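Local coordinates for protein enoyl-CoA hydratase/isomerase (Shewanella pealeana, PDB 4KPK) that probably acts as an isomerase on acyl-CoA thioesters, as a member of the crotonase-like enoyl-CoA hydratase/isomerase family, at residues S128-F133 / L150-C155; V185-G190 / S250-V255. All blocks are in the same frame, centred on the assembly; numbering follows the deposited sequence.

Contact 1: residues S128-F133 / L150-C155; sequences SMLDKF and LGLICC
Leu130 and Cys155 make the apolar heart of this contact. The leucine's CD2 branch comes down on Cys155 CB at 3.5 Å and also meets Leu152, lying 3.7 Å from its CD2 methyl. With CG anti to the backbone N (chi1 180°), Leu130 reaches straight across to the other helix. Next to it, Asp131 packs its CB methylene against Cys155 SG at 3.9 Å.

No direct hydrogen bond joins the two segments. Water 1 does that work, donating to Leu130 O at 2.9 Å and to Cys155 O at 2.7 Å, and so bridging one backbone carbonyl from each segment.

The charge of Asp131 is spent elsewhere: OD2 takes Lys132 NZ on its anti side, while OD1 pairs with Arg187 and with Arg195 of the second subunit.

The axes of 128-132 and 150-155 run 25° from parallel and 9.0 Å apart. Between helices 113-132 and 148-155 the chain passes through strand 137-141 of the main sheet, whose Thr137 touches Leu130. Met71 of helix 65-80 packs on Leu152, and Tyr184 of helix 182-189 lies against both Asp131 and Cys155.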
ATOM      1  N   SER A 128      -9.826  -0.928  18.156  1.00 23.81           N
ATOM      2  CA  SER A 128     -10.955  -0.677  17.287  1.00 22.24           C
ATOM      3  C   SER A 128     -11.654   0.655  17.564  1.00 23.10           C
ATOM      4  O   SER A 128     -11.882   1.444  16.629  1.00 22.22           O
ATOM      5  CB  SER A 128     -11.972  -1.836  17.374  1.00 22.58           C
ATOM      6  OG  SER A 128     -12.937  -1.667  16.362  1.00 23.64           O
HETATM    7  N   MSE A 129     -11.978   0.922  18.824  1.00 23.45           N
HETATM    8  CA  MSE A 129     -12.590   2.172  19.191  1.00 29.04           C
HETATM    9  C   MSE A 129     -11.714   3.372  18.871  1.00 25.41           C
HETATM   10  O   MSE A 129     -12.237   4.433  18.508  1.00 26.61           O
HETATM   11  CB  MSE A 129     -12.840   2.351  20.691  1.00 33.83           C
HETATM   12  CG  MSE A 129     -13.854   1.347  21.253  1.00 42.86           C
HETATM   13 SE   MSE A 129     -14.208   1.722  23.172  1.00 52.15          SE
HETATM   14  CE  MSE A 129     -13.622   3.584  23.260  1.00 38.11           C
ATOM     15  N   LEU A 130     -10.418   3.261  19.044  1.00 20.36           N
ATOM     16  CA  LEU A 130      -9.545   4.368  18.617  1.00 20.47           C
ATOM     17  C   LEU A 130      -9.542   4.552  17.126  1.00 20.65           C
ATOM     18  O   LEU A 130      -9.750   5.640  16.612  1.00 20.24           O
ATOM     19  CB  LEU A 130      -8.108   4.116  19.081  1.00 21.95           C
ATOM     20  CG  LEU A 130      -7.094   5.211  18.683  1.00 23.84           C
ATOM     21  CD1 LEU A 130      -7.509   6.591  19.169  1.00 23.60           C
ATOM     22  CD2 LEU A 130      -5.705   4.840  19.174  1.00 22.37           C
ATOM     23  N   ASP A 131      -9.330   3.467  16.415  1.00 23.93           N
ATOM     24  CA  ASP A 131      -9.275   3.529  14.979  1.00 26.14           C
ATOM     25  C   ASP A 131     -10.579   4.138  14.359  1.00 28.26           C
ATOM     26  O   ASP A 131     -10.521   4.888  13.345  1.00 24.50           O
ATOM     27  CB  ASP A 131      -8.996   2.137  14.449  1.00 25.92           C
ATOM     28  CG  ASP A 131      -8.779   2.124  12.987  1.00 29.54           C
ATOM     29  OD1 ASP A 131      -8.059   3.038  12.575  1.00 30.96           O
ATOM     30  OD2 ASP A 131      -9.335   1.246  12.250  1.00 32.75           O
ATOM     31  N   LYS A 132     -11.716   3.862  15.012  1.00 24.81           N
ATOM     32  CA  LYS A 132     -13.056   4.271  14.528  1.00 26.65           C
ATOM     33  C   LYS A 132     -13.490   5.575  15.191  1.00 26.41           C
ATOM     34  O   LYS A 132     -14.496   6.125  14.835  1.00 25.87           O
ATOM     35  CB  LYS A 132     -14.105   3.155  14.837  1.00 29.08           C
ATOM     36  CG  LYS A 132     -14.441   2.168  13.734  1.00 31.35           C
ATOM     37  CD  LYS A 132     -13.232   1.742  12.987  1.00 34.57           C
ATOM     38  CE  LYS A 132     -13.441   0.490  12.147  1.00 37.47           C
ATOM     39  NZ  LYS A 132     -12.113  -0.256  12.125  1.00 38.08           N
ATOM     40  N   PHE A 133     -12.693   6.137  16.102  1.00 26.78           N
ATOM     41  CA  PHE A 133     -13.092   7.360  16.812  1.00 26.80           C
ATOM     42  C   PHE A 133     -13.539   8.401  15.796  1.00 28.75           C
ATOM     43  O   PHE A 133     -12.811   8.628  14.842  1.00 28.17           O
ATOM     44  CB  PHE A 133     -11.907   7.898  17.620  1.00 28.05           C
ATOM     45  CG  PHE A 133     -12.288   8.815  18.741  1.00 24.11           C
ATOM     46  CD1 PHE A 133     -12.766   8.299  19.940  1.00 22.73           C
ATOM     47  CD2 PHE A 133     -12.108  10.189  18.626  1.00 25.97           C
ATOM     48  CE1 PHE A 133     -13.086   9.122  20.987  1.00 21.84           C
ATOM     49  CE2 PHE A 133     -12.443  11.051  19.672  1.00 25.61           C
ATOM     50  CZ  PHE A 133     -12.955  10.523  20.853  1.00 23.36           C
ATOM     51  N   LEU A 150       2.607   0.948  19.489  1.00 25.86           N
ATOM     52  CA  LEU A 150       2.633   0.998  18.064  1.00 24.90           C
ATOM     53  C   LEU A 150       1.238   0.862  17.465  1.00 25.71           C
ATOM     54  O   LEU A 150       0.947   1.550  16.477  1.00 26.14           O
ATOM     55  CB  LEU A 150       3.541  -0.069  17.545  1.00 25.39           C
ATOM     56  CG  LEU A 150       3.842  -0.007  16.051  1.00 26.15           C
ATOM     57  CD1 LEU A 150       4.415   1.327  15.622  1.00 27.55           C
ATOM     58  CD2 LEU A 150       4.815  -1.135  15.758  1.00 27.97           C
ATOM     59  N   GLY A 151       0.363   0.040  18.064  1.00 26.38           N
ATOM     60  CA  GLY A 151      -1.021  -0.086  17.561  1.00 23.14           C
ATOM     61  C   GLY A 151      -1.780   1.210  17.709  1.00 21.35           C
ATOM     62  O   GLY A 151      -2.379   1.744  16.787  1.00 22.70           O
ATOM     63  N   LEU A 152      -1.741   1.778  18.876  1.00 22.62           N
ATOM     64  CA  LEU A 152      -2.310   3.093  19.011  1.00 25.07           C
ATOM     65  C   LEU A 152      -1.827   4.066  17.979  1.00 25.04           C
ATOM     66  O   LEU A 152      -2.611   4.838  17.450  1.00 26.64           O
ATOM     67  CB  LEU A 152      -1.996   3.692  20.389  1.00 28.64           C
ATOM     68  CG  LEU A 152      -2.501   2.851  21.594  1.00 31.39           C
ATOM     69  CD1 LEU A 152      -2.052   3.569  22.836  1.00 31.66           C
ATOM     70  CD2 LEU A 152      -4.005   2.593  21.620  1.00 29.57           C
ATOM     71  N   ILE A 153      -0.527   4.110  17.737  1.00 23.28           N
ATOM     72  CA  ILE A 153       0.003   5.062  16.758  1.00 23.73           C
ATOM     73  C   ILE A 153      -0.561   4.762  15.383  1.00 20.53           C
ATOM     74  O   ILE A 153      -1.068   5.621  14.701  1.00 19.16           O
ATOM     75  CB  ILE A 153       1.538   4.975  16.696  1.00 24.04           C
ATOM     76  CG1 ILE A 153       2.088   5.523  17.985  1.00 27.14           C
ATOM     77  CG2 ILE A 153       2.036   5.679  15.441  1.00 25.37           C
ATOM     78  CD1 ILE A 153       3.468   5.011  18.302  1.00 31.91           C
ATOM     79  N   CYS A 154      -0.529   3.504  15.006  1.00 21.84           N
ATOM     80  CA  CYS A 154      -1.187   3.074  13.778  1.00 22.84           C
ATOM     81  C   CYS A 154      -2.688   3.230  13.702  1.00 22.12           C
ATOM     82  O   CYS A 154      -3.217   3.197  12.598  1.00 20.05           O
ATOM     83  CB  CYS A 154      -0.769   1.663  13.413  1.00 25.53           C
ATOM     84  SG  CYS A 154       0.996   1.783  13.051  1.00 27.43           S
ATOM     85  N   CYS A 155      -3.350   3.464  14.832  1.00 23.50           N
ATOM     86  CA  CYS A 155      -4.787   3.708  14.874  1.00 27.88           C
ATOM     87  C   CYS A 155      -5.119   5.195  14.777  1.00 29.44           C
ATOM     88  O   CYS A 155      -6.265   5.561  14.532  1.00 32.34           O
ATOM     89  CB  CYS A 155      -5.392   3.081  16.133  1.00 28.75           C
ATOM     90  SG  CYS A 155      -5.539   1.305  15.975  1.00 26.85           S
TER
HETATM   91  O   HOH W   1      -8.185   7.393  14.986  1.00 24.82           O

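Contact 2: residues V185-G190 / S250-V255; sequences VTRAMG and SLEDGV
Arg187 and Glu252 meet through a single salt bridge, and their long side chains span a gap of 8.5 Å between their CA atoms. Arg187 NH1 donates to Glu252 OE2 at 2.8 Å, with an N-H...O angle of 143°, so the bond is short but noticeably bent. The oxygen sits at the edge of the guanidinium, almost exactly in its plane, and is approached nearly along its own C-O axis. The two flat groups are not coplanar: their planes stand 46° apart, and one oxygen facing one nitrogen carries the pair.

Arg187 starts out extended, CG anti to the backbone N, which carries CD to 3.8 Å from Glu252 OE2; the bend at chi3 (41°) then swings NE and the guanidinium round so that NH1 faces the same oxygen. Glu252 is extended beyond CG. The other terminal nitrogen, NH2, reaches Asp131 and the carbonyl of Cys154, so the guanidinium is held from more than one direction. A methionine in place of Arg187 would probably leave the carboxylate of Glu252 without its charged mate here and deprive Asp131 of one of its two arginines.

Glu252 itself rides on a type I beta turn from Leu251 to Gly254. Asp253 OD1 then accepts from Val255 N at 3.1 Å, from above the carboxylate plane, which makes an Asx turn. With Gln191 of the second subunit and Gly254 of the third packing on Glu252, the arrangement joins helix 182-189 to the turn after helix 238-251 as an ion pair at the subunit interfaces of a crotonase-like trimer.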
ATOM      1  N   VAL A 185      -1.343  -2.088  12.060  1.00 22.72           N
ATOM      2  CA  VAL A 185       0.073  -1.819  11.811  1.00 22.09           C
ATOM      3  C   VAL A 185       0.367  -2.104  10.358  1.00 23.03           C
ATOM      4  O   VAL A 185       1.085  -1.346   9.722  1.00 20.47           O
ATOM      5  CB  VAL A 185       0.966  -2.601  12.752  1.00 22.56           C
ATOM      6  CG1 VAL A 185       2.409  -2.662  12.259  1.00 23.49           C
ATOM      7  CG2 VAL A 185       0.871  -2.000  14.145  1.00 23.00           C
ATOM      8  N   THR A 186      -0.254  -3.169   9.839  1.00 23.15           N
ATOM      9  CA  THR A 186      -0.120  -3.581   8.453  1.00 23.14           C
ATOM     10  C   THR A 186      -0.722  -2.571   7.491  1.00 21.69           C
ATOM     11  O   THR A 186      -0.150  -2.251   6.411  1.00 21.83           O
ATOM     12  CB  THR A 186      -0.707  -5.007   8.258  1.00 23.73           C
ATOM     13  OG1 THR A 186      -0.047  -5.866   9.160  1.00 25.31           O
ATOM     14  CG2 THR A 186      -0.431  -5.543   6.886  1.00 24.10           C
ATOM     15  N   ARG A 187      -1.858  -2.038   7.867  1.00 22.32           N
ATOM     16  CA  ARG A 187      -2.444  -0.988   7.073  1.00 22.19           C
ATOM     17  C   ARG A 187      -1.458   0.205   6.955  1.00 24.34           C
ATOM     18  O   ARG A 187      -1.337   0.821   5.898  1.00 26.69           O
ATOM     19  CB  ARG A 187      -3.734  -0.493   7.705  1.00 22.69           C
ATOM     20  CG  ARG A 187      -4.581   0.342   6.793  1.00 22.32           C
ATOM     21  CD  ARG A 187      -5.788   0.900   7.500  1.00 23.57           C
ATOM     22  NE  ARG A 187      -5.428   1.345   8.810  1.00 26.25           N
ATOM     23  CZ  ARG A 187      -6.273   1.586   9.807  1.00 27.30           C
ATOM     24  NH1 ARG A 187      -7.558   1.389   9.649  1.00 24.89           N
ATOM     25  NH2 ARG A 187      -5.804   2.047  10.979  1.00 27.46           N
ATOM     26  N   ALA A 188      -0.778   0.534   8.033  1.00 21.76           N
ATOM     27  CA  ALA A 188       0.074   1.718   8.033  1.00 22.72           C
ATOM     28  C   ALA A 188       1.330   1.526   7.229  1.00 23.61           C
ATOM     29  O   ALA A 188       1.583   2.269   6.329  1.00 23.39           O
ATOM     30  CB  ALA A 188       0.416   2.064   9.452  1.00 22.25           C
HETATM   31  N   MSE A 189       2.091   0.495   7.552  1.00 27.29           N
HETATM   32  CA  MSE A 189       3.429   0.272   6.991  1.00 28.46           C
HETATM   33  C   MSE A 189       3.471  -0.631   5.781  1.00 27.99           C
HETATM   34  O   MSE A 189       4.463  -0.632   5.043  1.00 26.59           O
HETATM   35  CB  MSE A 189       4.307  -0.275   8.100  1.00 28.69           C
HETATM   36  CG  MSE A 189       4.300  -1.789   8.249  1.00 35.04           C
HETATM   37 SE   MSE A 189       5.520  -2.459   9.679  1.00 40.78          SE
HETATM   38  CE  MSE A 189       7.141  -1.373   9.520  1.00 43.88           C
ATOM     39  N   GLY A 190       2.386  -1.373   5.529  1.00 24.46           N
ATOM     40  CA  GLY A 190       2.301  -2.256   4.378  1.00 25.41           C
ATOM     41  C   GLY A 190       2.846  -3.674   4.679  1.00 24.92           C
ATOM     42  O   GLY A 190       3.655  -3.857   5.582  1.00 26.60           O
ATOM     43  N   SER A 250     -14.698   2.196   4.631  1.00 29.13           N
ATOM     44  CA  SER A 250     -15.424   1.391   3.649  1.00 30.72           C
ATOM     45  C   SER A 250     -14.565   0.998   2.455  1.00 31.08           C
ATOM     46  O   SER A 250     -14.916   0.049   1.764  1.00 29.85           O
ATOM     47  CB  SER A 250     -16.691   2.118   3.184  1.00 31.54           C
ATOM     48  OG  SER A 250     -16.406   3.188   2.261  1.00 29.94           O
ATOM     49  N   LEU A 251     -13.448   1.714   2.227  1.00 27.78           N
ATOM     50  CA  LEU A 251     -12.591   1.481   1.076  1.00 26.38           C
ATOM     51  C   LEU A 251     -11.357   0.581   1.368  1.00 27.81           C
ATOM     52  O   LEU A 251     -10.640   0.215   0.448  1.00 26.91           O
ATOM     53  CB  LEU A 251     -12.121   2.794   0.483  1.00 26.15           C
ATOM     54  CG  LEU A 251     -13.136   3.847  -0.009  1.00 27.19           C
ATOM     55  CD1 LEU A 251     -12.411   5.175  -0.305  1.00 25.73           C
ATOM     56  CD2 LEU A 251     -13.889   3.387  -1.247  1.00 24.75           C
ATOM     57  N   GLU A 252     -11.153   0.210   2.632  1.00 26.25           N
ATOM     58  CA  GLU A 252      -9.970  -0.534   3.097  1.00 27.64           C
ATOM     59  C   GLU A 252      -9.691  -1.805   2.374  1.00 26.53           C
ATOM     60  O   GLU A 252      -8.516  -2.186   2.259  1.00 27.34           O
ATOM     61  CB  GLU A 252     -10.115  -0.899   4.570  1.00 27.94           C
ATOM     62  CG  GLU A 252      -9.892   0.256   5.505  1.00 28.31           C
ATOM     63  CD  GLU A 252     -10.145  -0.100   6.979  1.00 31.10           C
ATOM     64  OE1 GLU A 252     -10.977  -1.028   7.320  1.00 25.79           O
ATOM     65  OE2 GLU A 252      -9.542   0.615   7.809  1.00 27.14           O
ATOM     66  N   ASP A 253     -10.760  -2.481   1.926  1.00 26.33           N
ATOM     67  CA  ASP A 253     -10.638  -3.703   1.158  1.00 26.23           C
ATOM     68  C   ASP A 253     -10.043  -3.574  -0.262  1.00 25.56           C
ATOM     69  O   ASP A 253      -9.567  -4.565  -0.821  1.00 31.60           O
ATOM     70  CB  ASP A 253     -11.963  -4.556   1.173  1.00 29.36           C
ATOM     71  CG  ASP A 253     -13.111  -3.944   0.395  1.00 31.61           C
ATOM     72  OD1 ASP A 253     -12.929  -2.904  -0.264  1.00 31.98           O
ATOM     73  OD2 ASP A 253     -14.233  -4.554   0.424  1.00 37.14           O
ATOM     74  N   GLY A 254     -10.085  -2.399  -0.854  1.00 23.90           N
ATOM     75  CA  GLY A 254      -9.444  -2.170  -2.136  1.00 24.77           C
ATOM     76  C   GLY A 254     -10.368  -2.380  -3.302  1.00 25.57           C
ATOM     77  O   GLY A 254     -10.002  -2.145  -4.433  1.00 24.67           O
ATOM     78  N   VAL A 255     -11.604  -2.766  -3.021  1.00 26.70           N
ATOM     79  CA  VAL A 255     -12.553  -3.041  -4.080  1.00 29.01           C
ATOM     80  C   VAL A 255     -13.010  -1.700  -4.601  1.00 27.84           C
ATOM     81  O   VAL A 255     -13.200  -0.764  -3.811  1.00 29.73           O
ATOM     82  CB  VAL A 255     -13.748  -3.887  -3.541  1.00 29.11           C
ATOM     83  CG1 VAL A 255     -14.945  -3.899  -4.502  1.00 29.69           C
ATOM     84  CG2 VAL A 255     -13.263  -5.287  -3.222  1.00 29.30           C
TER

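Contact 1 is core: its touching residues are all buried and its centre lies about 4 Å from the centre of the chain, and methyl groups, a thiol and a bridging water do the joining. Contact 2, centred about 15 Å out, rests on charge alone and buries only 75 Å² against 220 Å². The two share no helix, yet they are wired together, since Arg187 NH2 forms a salt bridge with Asp131 OD1 at 2.9 Å and probably a hydrogen bond with Cys154 O. In addition, Cys154 SG packs on Ala188 CB. Charge thus runs from the edge of the buried helix pair to the turn at 250-255, and both contacts touch the second subunit.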